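Local coordinates for THUMP domain-containing protein (Pyrococcus horikoshii, PDB 1VBK), which probably binds ATP and RNA as a ThiI-like, THUMP-domain protein putatively assigned to thiamine biosynthesis, at the interface of chains A and B. Residues are numbered along the deposited sequence; one frame, centred on the assembly and turned at random. Chains: chain A/B, hypothetical protein PH1313.

The interface of chains A and B. Residues chain A 28, 204, 233; chain B 252.
The A:Gly233 carbonyl O stands obliquely above the NH1 end of the B:Arg252 guanidinium, a flat polar group at the middle of this small patch where an apolar core might be expected. A:Gly233 O is 3.0 Å from B:Arg252 NH1, but the N-H points away, so this is contact rather than a hydrogen bond. On that same face the amide ND2 of A:Asn28 comes within 3.7 Å of B:Arg252 NH2; amide and guanidinium are tilted 29° apart, and both nitrogens are donors, so they merely pack. The arginine chain leaves its helix with CG anti to the backbone N, then turns about the CG-CD bond (chi3 -77°), bringing the flat head toward chain A.

Two waters sit at the guanidinium edge, in its plane, and do the bonding. B:Arg252 NH2 donates to water 1 over 2.9 Å, and that water touches A:Gly233 O at 3.2 Å. B:Arg252 NH1 gives a 2.8 Å bond to water 2, which in turn is 2.5 Å from carboxylate OE2 of A:Glu204, bridging the charge pair. A leucine at B:Arg252 would probably deprive both waters of the arginine's N-H groups and A:Glu204 of a nearby opposite charge.

A:Asn28 lies on helix 19-36, A:Glu204 begins strand 204-210, and A:Gly233 is in a loop; B:Arg252, near the end of helix 244-253, reaches all three. The two-fold interface repeats the patch with chains exchanged; the structure alone does not show whether this dimer is biological.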
# COMPACT_ATOMS: atom_id res chain seq x y z
N ASN A 28 -18.73 -1.36 7.32
CA ASN A 28 -18.22 -0.00 7.49
C ASN A 28 -18.75 0.89 6.37
O ASN A 28 -19.22 2.00 6.62
CB ASN A 28 -16.69 0.00 7.44
CG ASN A 28 -16.11 1.41 7.45
OD1 ASN A 28 -16.04 2.05 8.49
ND2 ASN A 28 -15.71 1.89 6.28
N GLU A 204 -9.93 1.42 -3.03
CA GLU A 204 -10.24 2.73 -2.48
C GLU A 204 -9.47 3.69 -3.37
O GLU A 204 -8.25 3.61 -3.48
CB GLU A 204 -9.74 2.85 -1.04
CG GLU A 204 -9.68 4.29 -0.55
CD GLU A 204 -9.31 4.40 0.91
OE1 GLU A 204 -8.36 3.72 1.35
OE2 GLU A 204 -9.96 5.20 1.61
N GLY A 233 -16.83 4.66 2.06
CA GLY A 233 -15.75 3.88 2.62
C GLY A 233 -14.39 4.53 2.39
O GLY A 233 -13.40 4.17 3.02
N ARG B 252 -5.27 2.15 8.02
CA ARG B 252 -6.09 2.59 6.90
C ARG B 252 -5.64 3.95 6.35
O ARG B 252 -5.43 4.11 5.14
CB ARG B 252 -7.56 2.68 7.32
CG ARG B 252 -8.45 3.47 6.35
CD ARG B 252 -9.82 3.77 6.94
NE ARG B 252 -10.70 2.60 6.91
CZ ARG B 252 -11.39 2.21 5.83
NH1 ARG B 252 -11.29 2.90 4.70
NH2 ARG B 252 -12.15 1.13 5.89
O HOH W 1 -13.66 0.97 3.38
O HOH W 2 -10.23 5.45 4.09